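Side-chain contacts in putative methylthioribose-1-phosphate isomerase (PDB 6A34), which probably interconverts methylthioribose-1-phosphate and methylthioribulose-1-phosphate, an isomerisation step of the methionine salvage pathway: residues Lys34-Glu39 against Tyr215-Leu220; Glu83-Gly88 against Asp123-Ile128; Ser300-Leu305 against Gly309-Pro314. One frame throughout, in Å; residues are numbered along the deposited sequence.

Contact 1 (Lys34-Glu39 against Tyr215-Leu220); sequences KEFKVE and YSYDGL
F36 and Y217 meet ring against ring. They carry the whole contact between 34-39 and the end of helix 206-217. The two side chains cross at about a right angle. Ring centroids lie 5.4 Å apart and the planes stand at 77°, an oblique pair. The touching atoms of F36 are CD2 and CE2, on one side of its ring. F36 CE2 sits 3.8 Å from Y217 CE2. The hydroxyl of Y217 arrives near the plane of the F36 ring, with OH 3.6 Å from F36 CE2. Y217 turns its CG away from the backbone N (chi1 -167°), which sends the ring out from the last helical turn.

The packed side is formed with W213, edge-to-face with F36 and inclined to Y217. L13 touches both rings, and P14 and I27 line F36. The rest is loose: K34, E35 and K37 are exposed and do not touch 215-220. The helix ends behind Y217 in a Schellman motif, with G219 N bonded to S216 O (2.7 Å) and L220 N to Y215 O (2.9 Å).

A serine in place of Y217 would probably leave F36 CD2 and CE2 without their mate and deprive W213 of a ring neighbour. The side chain of F36 is about 12 Å from that of R57, a predicted substrate-binding residue, so the contact is near the site but not in it. With no hydrogen bond between the segments and 77 Å² buried, the loop before strand 38-41 meets the helix end through ring shape and fit alone.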
loop_
_atom_site.group_PDB
_atom_site.type_symbol
_atom_site.label_atom_id
_atom_site.label_comp_id
_atom_site.label_asym_id
_atom_site.label_seq_id
_atom_site.Cartn_x
_atom_site.Cartn_y
_atom_site.Cartn_z
ATOM N N LYS A 34 15.862 9.040 9.000
ATOM C CA LYS A 34 16.375 10.415 9.006
ATOM C C LYS A 34 17.802 10.426 9.576
ATOM O O LYS A 34 18.734 10.944 8.948
ATOM C CB LYS A 34 15.373 11.274 9.785
ATOM C CG LYS A 34 15.596 12.781 9.774
ATOM C CD LYS A 34 14.678 13.489 10.765
ATOM C CE LYS A 34 14.355 14.924 10.405
ATOM N NZ LYS A 34 15.542 15.806 10.509
ATOM N N GLU A 35 17.974 9.793 10.740
ATOM C CA GLU A 35 19.225 9.818 11.508
ATOM C C GLU A 35 19.562 8.407 12.001
ATOM O O GLU A 35 18.692 7.697 12.520
ATOM C CB GLU A 35 19.098 10.739 12.721
ATOM C CG GLU A 35 20.390 10.902 13.508
ATOM C CD GLU A 35 20.259 11.660 14.828
ATOM O OE1 GLU A 35 19.154 12.151 15.108
ATOM O OE2 GLU A 35 21.268 11.747 15.577
ATOM N N PHE A 36 20.846 8.052 11.874
ATOM C CA PHE A 36 21.446 6.821 12.378
ATOM C C PHE A 36 22.224 7.114 13.673
ATOM O O PHE A 36 23.255 7.749 13.632
ATOM C CB PHE A 36 22.369 6.238 11.303
ATOM C CG PHE A 36 23.086 4.971 11.686
ATOM C CD1 PHE A 36 22.522 4.062 12.570
ATOM C CD2 PHE A 36 24.328 4.674 11.150
ATOM C CE1 PHE A 36 23.185 2.890 12.905
ATOM C CE2 PHE A 36 24.989 3.503 11.493
ATOM C CZ PHE A 36 24.407 2.604 12.356
ATOM N N LYS A 37 21.755 6.574 14.801
ATOM C CA LYS A 37 22.336 6.837 16.095
ATOM C C LYS A 37 22.265 5.596 16.988
ATOM O O LYS A 37 21.223 4.932 17.093
ATOM C CB LYS A 37 21.595 7.971 16.795
ATOM C CG LYS A 37 22.316 8.564 17.997
ATOM C CD LYS A 37 21.565 9.736 18.584
ATOM C CE LYS A 37 22.109 10.204 19.914
ATOM N NZ LYS A 37 22.411 11.655 19.870
ATOM N N VAL A 38 23.396 5.324 17.643
ATOM C CA VAL A 38 23.551 4.277 18.624
ATOM C C VAL A 38 23.437 4.892 20.020
ATOM O O VAL A 38 24.301 5.646 20.424
ATOM C CB VAL A 38 24.899 3.565 18.435
ATOM C CG1 VAL A 38 25.004 2.358 19.352
ATOM C CG2 VAL A 38 25.114 3.166 16.982
ATOM N N GLU A 39 22.336 4.596 20.712
ATOM C CA GLU A 39 22.118 5.016 22.080
ATOM C C GLU A 39 22.991 4.140 22.993
ATOM O O GLU A 39 23.289 2.998 22.630
ATOM C CB GLU A 39 20.648 4.883 22.489
ATOM C CG GLU A 39 19.675 5.769 21.724
ATOM C CD GLU A 39 19.966 7.265 21.669
ATOM O OE1 GLU A 39 20.795 7.757 22.481
ATOM O OE2 GLU A 39 19.367 7.931 20.790
ATOM N N TYR A 215 19.487 -1.804 3.773
ATOM C CA TYR A 215 20.007 -2.510 2.612
ATOM C C TYR A 215 20.784 -1.516 1.756
ATOM O O TYR A 215 21.801 -1.875 1.120
ATOM C CB TYR A 215 18.911 -3.241 1.830
ATOM C CG TYR A 215 18.244 -4.373 2.576
ATOM C CD1 TYR A 215 18.991 -5.295 3.295
ATOM C CD2 TYR A 215 16.863 -4.516 2.596
ATOM C CE1 TYR A 215 18.394 -6.336 3.989
ATOM C CE2 TYR A 215 16.253 -5.553 3.282
ATOM C CZ TYR A 215 17.018 -6.471 3.985
ATOM O OH TYR A 215 16.436 -7.488 4.696
ATOM N N SER A 216 20.300 -0.275 1.737
ATOM C CA SER A 216 21.038 0.796 1.099
ATOM C C SER A 216 22.375 1.047 1.831
ATOM O O SER A 216 23.417 1.079 1.217
ATOM C CB SER A 216 20.221 2.043 0.981
ATOM O OG SER A 216 20.873 2.910 0.078
ATOM N N TYR A 217 22.341 1.188 3.151
ATOM C CA TYR A 217 23.537 1.359 3.942
ATOM C C TYR A 217 24.628 0.367 3.529
ATOM O O TYR A 217 25.795 0.749 3.435
ATOM C CB TYR A 217 23.238 1.198 5.432
ATOM C CG TYR A 217 24.345 1.671 6.343
ATOM C CD1 TYR A 217 25.342 0.803 6.740
ATOM C CD2 TYR A 217 24.385 2.967 6.827
ATOM C CE1 TYR A 217 26.355 1.197 7.592
ATOM C CE2 TYR A 217 25.394 3.382 7.685
ATOM C CZ TYR A 217 26.391 2.492 8.066
ATOM O OH TYR A 217 27.402 2.836 8.925
ATOM N N ASP A 218 24.248 -0.880 3.241
ATOM C CA ASP A 218 25.201 -1.901 2.912
ATOM C C ASP A 218 25.492 -1.950 1.419
ATOM O O ASP A 218 26.224 -2.839 0.980
ATOM C CB ASP A 218 24.744 -3.261 3.442
ATOM C CG ASP A 218 25.107 -3.485 4.900
ATOM O OD1 ASP A 218 26.079 -2.830 5.356
ATOM O OD2 ASP A 218 24.431 -4.329 5.576
ATOM N N GLY A 219 24.922 -1.039 0.621
ATOM C CA GLY A 219 25.215 -1.013 -0.825
ATOM C C GLY A 219 24.547 -2.121 -1.647
ATOM O O GLY A 219 24.995 -2.438 -2.755
ATOM N N LEU A 220 23.452 -2.713 -1.157
ATOM C CA LEU A 220 22.653 -3.614 -2.026
ATOM C C LEU A 220 21.947 -2.767 -3.096
ATOM O O LEU A 220 21.556 -1.644 -2.829
ATOM C CB LEU A 220 21.627 -4.373 -1.177
ATOM C CG LEU A 220 22.111 -5.671 -0.547
ATOM C CD1 LEU A 220 23.274 -5.440 0.426
ATOM C CD2 LEU A 220 20.950 -6.364 0.157
#

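Contact 2 (Glu83-Gly88 against Asp123-Ile128)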
loop_
_atom_site.group_PDB
_atom_site.type_symbol
_atom_site.label_atom_id
_atom_site.label_comp_id
_atom_site.label_asym_id
_atom_site.label_seq_id
_atom_site.Cartn_x
_atom_site.Cartn_y
_atom_site.Cartn_z
ATOM N N GLU A 83 22.102 -12.489 49.021
ATOM C CA GLU A 83 20.660 -12.264 49.252
ATOM C C GLU A 83 20.238 -10.936 48.605
ATOM O O GLU A 83 19.323 -10.910 47.805
ATOM C CB GLU A 83 20.295 -12.289 50.744
ATOM C CG GLU A 83 18.791 -12.243 51.015
ATOM C CD GLU A 83 18.337 -12.418 52.468
ATOM O OE1 GLU A 83 17.648 -13.428 52.758
ATOM O OE2 GLU A 83 18.645 -11.537 53.313
ATOM N N GLU A 84 20.904 -9.830 48.959
ATOM C CA GLU A 84 20.646 -8.514 48.322
ATOM C C GLU A 84 20.703 -8.623 46.789
ATOM O O GLU A 84 19.910 -7.985 46.106
ATOM C CB GLU A 84 21.687 -7.464 48.705
ATOM C CG GLU A 84 21.448 -6.793 50.037
ATOM C CD GLU A 84 22.555 -5.834 50.445
ATOM O OE1 GLU A 84 22.740 -5.678 51.660
ATOM O OE2 GLU A 84 23.234 -5.256 49.548
ATOM N N PHE A 85 21.656 -9.411 46.264
ATOM C CA PHE A 85 21.925 -9.402 44.856
ATOM C C PHE A 85 20.756 -10.065 44.125
ATOM O O PHE A 85 20.278 -9.533 43.131
ATOM C CB PHE A 85 23.248 -10.093 44.513
ATOM C CG PHE A 85 23.443 -10.218 43.027
ATOM C CD1 PHE A 85 23.854 -9.128 42.280
ATOM C CD2 PHE A 85 23.100 -11.383 42.362
ATOM C CE1 PHE A 85 24.003 -9.231 40.906
ATOM C CE2 PHE A 85 23.240 -11.480 40.990
ATOM C CZ PHE A 85 23.690 -10.406 40.261
ATOM N N LEU A 86 20.345 -11.229 44.644
ATOM C CA LEU A 86 19.251 -12.000 44.116
ATOM C C LEU A 86 17.936 -11.222 44.234
ATOM O O LEU A 86 17.134 -11.295 43.323
ATOM C CB LEU A 86 19.161 -13.347 44.835
ATOM C CG LEU A 86 20.279 -14.328 44.496
ATOM C CD1 LEU A 86 20.077 -15.670 45.216
ATOM C CD2 LEU A 86 20.395 -14.505 42.982
ATOM N N ASP A 87 17.727 -10.502 45.339
ATOM C CA ASP A 87 16.536 -9.665 45.500
ATOM C C ASP A 87 16.532 -8.636 44.375
ATOM O O ASP A 87 15.528 -8.479 43.707
ATOM C CB ASP A 87 16.433 -8.977 46.870
ATOM C CG ASP A 87 16.106 -9.919 48.032
ATOM O OD1 ASP A 87 15.944 -11.149 47.787
ATOM O OD2 ASP A 87 16.042 -9.425 49.188
ATOM N N GLY A 88 17.668 -7.954 44.188
ATOM C CA GLY A 88 17.833 -6.952 43.124
ATOM C C GLY A 88 17.637 -7.561 41.747
ATOM O O GLY A 88 17.016 -6.959 40.878
ATOM N N ASP A 123 25.835 -21.216 44.135
ATOM C CA ASP A 123 27.206 -20.985 43.681
ATOM C C ASP A 123 27.734 -19.696 44.312
ATOM O O ASP A 123 26.969 -18.884 44.832
ATOM C CB ASP A 123 27.269 -20.942 42.151
ATOM C CG ASP A 123 26.962 -22.261 41.457
ATOM O OD1 ASP A 123 26.675 -23.250 42.158
ATOM O OD2 ASP A 123 27.027 -22.282 40.224
ATOM N N PRO A 124 29.059 -19.440 44.295
ATOM C CA PRO A 124 29.575 -18.140 44.733
ATOM C C PRO A 124 28.971 -16.988 43.903
ATOM O O PRO A 124 28.683 -17.140 42.712
ATOM C CB PRO A 124 31.088 -18.251 44.493
ATOM C CG PRO A 124 31.367 -19.740 44.447
ATOM C CD PRO A 124 30.119 -20.362 43.851
ATOM N N LEU A 125 28.797 -15.830 44.534
ATOM C CA LEU A 125 28.138 -14.700 43.917
ATOM C C LEU A 125 28.886 -14.239 42.654
ATOM O O LEU A 125 28.240 -13.815 41.692
ATOM C CB LEU A 125 28.013 -13.572 44.939
ATOM C CG LEU A 125 27.505 -12.256 44.359
ATOM C CD1 LEU A 125 26.147 -12.473 43.728
ATOM C CD2 LEU A 125 27.445 -11.158 45.421
ATOM N N ASP A 126 30.227 -14.324 42.633
ATOM C CA ASP A 126 30.998 -13.937 41.412
ATOM C C ASP A 126 30.664 -14.890 40.245
ATOM O O ASP A 126 30.680 -14.480 39.091
ATOM C CB ASP A 126 32.511 -13.794 41.637
ATOM C CG ASP A 126 33.243 -14.926 42.356
ATOM O OD1 ASP A 126 32.626 -15.690 43.101
ATOM O OD2 ASP A 126 34.447 -15.027 42.165
ATOM N N GLU A 127 30.349 -16.144 40.561
ATOM C CA GLU A 127 30.072 -17.170 39.566
ATOM C C GLU A 127 28.646 -16.986 39.025
ATOM O O GLU A 127 28.414 -17.256 37.866
ATOM C CB GLU A 127 30.281 -18.570 40.148
ATOM C CG GLU A 127 29.783 -19.728 39.290
ATOM C CD GLU A 127 30.421 -19.987 37.931
ATOM O OE1 GLU A 127 31.426 -19.375 37.619
ATOM O OE2 GLU A 127 29.903 -20.831 37.188
ATOM N N ILE A 128 27.707 -16.553 39.866
ATOM C CA ILE A 128 26.340 -16.237 39.420
ATOM C C ILE A 128 26.387 -15.056 38.437
ATOM O O ILE A 128 25.822 -15.111 37.343
ATOM C CB ILE A 128 25.412 -15.945 40.612
ATOM C CG1 ILE A 128 25.227 -17.175 41.503
ATOM C CG2 ILE A 128 24.077 -15.382 40.137
ATOM C CD1 ILE A 128 24.613 -16.856 42.855
#
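F85 meets the methyl CD1 of L125 with its CB, CG and CD2. That methyl is 3.5 Å from F85 CD2 and 3.6 Å from F85 CG. It also comes within 3.8 Å of F85 CB, so it sits at the root of the ring and not at its far end. The approach is oblique. In L125, chi1 (172°) and chi2 (59°) together bring CD1 to F85, closer than the first bond of the side chain suggests.

One turn on, I128 takes the next part of the same ring. Its CG2 lies 4.1 Å from F85 CE2, a looser touch. F85 and I128 run past one another, pointing opposite ways. The contact is wholly apolar, and both F85 and I128 are buried.

P124 is the N-cap of the helix that carries L125 and I128. Its carbonyl O accepts from E127 N (2.9 Å) and from I128 N (3.1 Å). K82 NZ bonds to D123 O, a further link between the two helix starts.

The contact joins the start of helix 82-97 to the start of the long helix 125-157. I132 and K129 of that long helix also touch F85. Helix 59-76 closes in through Y73, whose ring meets that of F85 and whose OH bonds to F85 O.

Contact 3 (Ser300-Leu305 against Gly309-Pro314)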
loop_
_atom_site.group_PDB
_atom_site.type_symbol
_atom_site.label_atom_id
_atom_site.label_comp_id
_atom_site.label_asym_id
_atom_site.label_seq_id
_atom_site.Cartn_x
_atom_site.Cartn_y
_atom_site.Cartn_z
ATOM N N SER A 300 -4.181 -0.084 16.100
ATOM C CA SER A 300 -4.887 1.159 16.178
ATOM C C SER A 300 -5.260 1.625 14.781
ATOM O O SER A 300 -4.469 1.540 13.838
ATOM C CB SER A 300 -4.077 2.218 16.874
ATOM O OG SER A 300 -4.610 3.506 16.580
ATOM N N PRO A 301 -6.476 2.172 14.626
ATOM C CA PRO A 301 -6.884 2.738 13.344
ATOM C C PRO A 301 -6.000 3.929 12.910
ATOM O O PRO A 301 -5.925 4.262 11.722
ATOM C CB PRO A 301 -8.361 3.092 13.595
ATOM C CG PRO A 301 -8.439 3.336 15.089
ATOM C CD PRO A 301 -7.494 2.302 15.686
ATOM N N GLU A 302 -5.263 4.521 13.851
ATOM C CA GLU A 302 -4.362 5.656 13.550
ATOM C C GLU A 302 -3.236 5.236 12.598
ATOM O O GLU A 302 -2.776 6.060 11.822
ATOM C CB GLU A 302 -3.778 6.261 14.828
ATOM C CG GLU A 302 -4.844 6.935 15.705
ATOM C CD GLU A 302 -5.529 8.161 15.104
ATOM O OE1 GLU A 302 -4.820 9.118 14.741
ATOM O OE2 GLU A 302 -6.770 8.173 15.037
ATOM N N GLU A 303 -2.764 3.991 12.683
ATOM C CA GLU A 303 -1.755 3.513 11.759
ATOM C C GLU A 303 -2.220 3.637 10.293
ATOM O O GLU A 303 -1.393 3.794 9.424
ATOM C CB GLU A 303 -1.400 2.056 12.039
ATOM C CG GLU A 303 -0.697 1.816 13.359
ATOM C CD GLU A 303 -0.264 0.356 13.516
ATOM O OE1 GLU A 303 -0.778 -0.510 12.764
ATOM O OE2 GLU A 303 0.582 0.083 14.382
ATOM N N VAL A 304 -3.534 3.587 10.029
ATOM C CA VAL A 304 -4.067 3.733 8.637
ATOM C C VAL A 304 -4.475 5.193 8.318
ATOM O O VAL A 304 -4.330 5.625 7.163
ATOM C CB VAL A 304 -5.232 2.757 8.397
ATOM C CG1 VAL A 304 -5.896 2.986 7.051
ATOM C CG2 VAL A 304 -4.781 1.297 8.531
ATOM N N LEU A 305 -5.024 5.915 9.307
ATOM C CA LEU A 305 -5.536 7.280 9.132
ATOM C C LEU A 305 -4.356 8.233 8.947
ATOM O O LEU A 305 -4.525 9.248 8.309
ATOM C CB LEU A 305 -6.380 7.708 10.340
ATOM C CG LEU A 305 -7.624 6.865 10.590
ATOM C CD1 LEU A 305 -8.269 7.252 11.898
ATOM C CD2 LEU A 305 -8.624 6.980 9.453
ATOM N N GLY A 309 3.991 11.162 9.857
ATOM C CA GLY A 309 3.365 12.216 10.663
ATOM C C GLY A 309 2.055 12.753 10.100
ATOM O O GLY A 309 1.311 13.425 10.819
ATOM N N CYS A 310 1.755 12.509 8.818
ATOM C CA CYS A 310 0.678 13.230 8.162
ATOM C C CYS A 310 -0.638 12.459 8.338
ATOM O O CYS A 310 -0.670 11.248 8.197
ATOM C CB CYS A 310 0.962 13.443 6.674
ATOM S SG CYS A 310 2.293 14.617 6.256
ATOM N N ARG A 311 -1.719 13.197 8.612
ATOM C CA ARG A 311 -3.061 12.665 8.631
ATOM C C ARG A 311 -3.616 12.740 7.212
ATOM O O ARG A 311 -3.712 13.799 6.680
ATOM C CB ARG A 311 -3.947 13.441 9.610
ATOM C CG ARG A 311 -5.366 12.887 9.686
ATOM C CD ARG A 311 -6.157 13.288 10.924
ATOM N NE ARG A 311 -5.466 12.926 12.163
ATOM C CZ ARG A 311 -5.571 11.766 12.808
ATOM N NH1 ARG A 311 -6.501 10.877 12.478
ATOM N NH2 ARG A 311 -4.723 11.514 13.789
ATOM N N ILE A 312 -3.980 11.601 6.619
ATOM C CA ILE A 312 -4.246 11.528 5.178
ATOM C C ILE A 312 -5.666 11.017 4.888
ATOM O O ILE A 312 -6.014 10.737 3.727
ATOM C CB ILE A 312 -3.159 10.694 4.457
ATOM C CG1 ILE A 312 -2.861 9.344 5.122
ATOM C CG2 ILE A 312 -1.869 11.509 4.314
ATOM C CD1 ILE A 312 -3.932 8.260 4.953
ATOM N N ALA A 313 -6.486 10.867 5.923
ATOM C CA ALA A 313 -7.837 10.357 5.790
ATOM C C ALA A 313 -8.719 11.133 6.746
ATOM O O ALA A 313 -8.245 11.545 7.800
ATOM C CB ALA A 313 -7.917 8.883 6.124
ATOM N N PRO A 314 -10.026 11.249 6.438
ATOM C CA PRO A 314 -11.004 11.792 7.381
ATOM C C PRO A 314 -11.304 10.768 8.476
ATOM O O PRO A 314 -10.856 9.613 8.387
ATOM C CB PRO A 314 -12.252 12.013 6.513
ATOM C CG PRO A 314 -12.121 11.030 5.382
ATOM C CD PRO A 314 -10.645 10.753 5.203
#
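L305 and I312 close the base of a small beta-hairpin, 306-307 with 310-311, just where the short helix 302-305 runs into it. I312 N donates to L305 O at 2.9 Å, so this carbonyl is satisfied by the returning chain.

The salt bridge of R311 and E302 lies beside it. R311 NH2 donates to E302 OE1 at 2.6 Å, nearly straight at 166°. OE1 uses its syn lone pair and lies close to the guanidinium plane. A second, weak bond runs from R311 NH1 to the same E302 OE1 at 3.3 Å. One oxygen therefore takes both donors, and the bridge is not a two-oxygen, two-nitrogen pair. The carboxylate and guanidinium planes are turned 37° from each other. R311 bends at chi3 (-56°), which brings its end back over the helix. There it lies alongside L305, with R311 NH1 3.8 Å from L305 CB.

The turn leading into the helix is tied as well. S300 OG accepts from E302 N (3.0 Å), a capping bond. P301 O takes both V304 N and L305 N, and S300 O is met by N320 ND2. E302 O accepts from OG1 of T306, just past the helix, and V304 O has a weak bond from R202 NH2.

The hairpin and the residues after it face the second subunit: C310 SG forms a disulfide with C310 SG of that subunit, and A313 packs on its L224. On the apolar side of the contact, L305 CD2 rests 3.9 Å from A313 CB.

In the fold
Contact 1 pairs the loop before strand 38-41, of the N-terminal sheet, with the end of helix 206-217. Contact 2 falls between its two segments in sequence, among the helices 82-97 and 125-157. Contact 3 follows both along the chain. The centres of contacts 1 and 3 are about 27 Å apart, those of 1 and 2 about 39 Å, and those of 2 and 3 about 49 Å. None touches another. Contact 1 joins the small sheet's loop to a helix beside the seven-stranded sheet, and contact 3 ties a short helix to a hairpin at the subunit interface. Both reach the second subunit. Contact 2 does not; it lies in the helical part, away from the predicted substrate site.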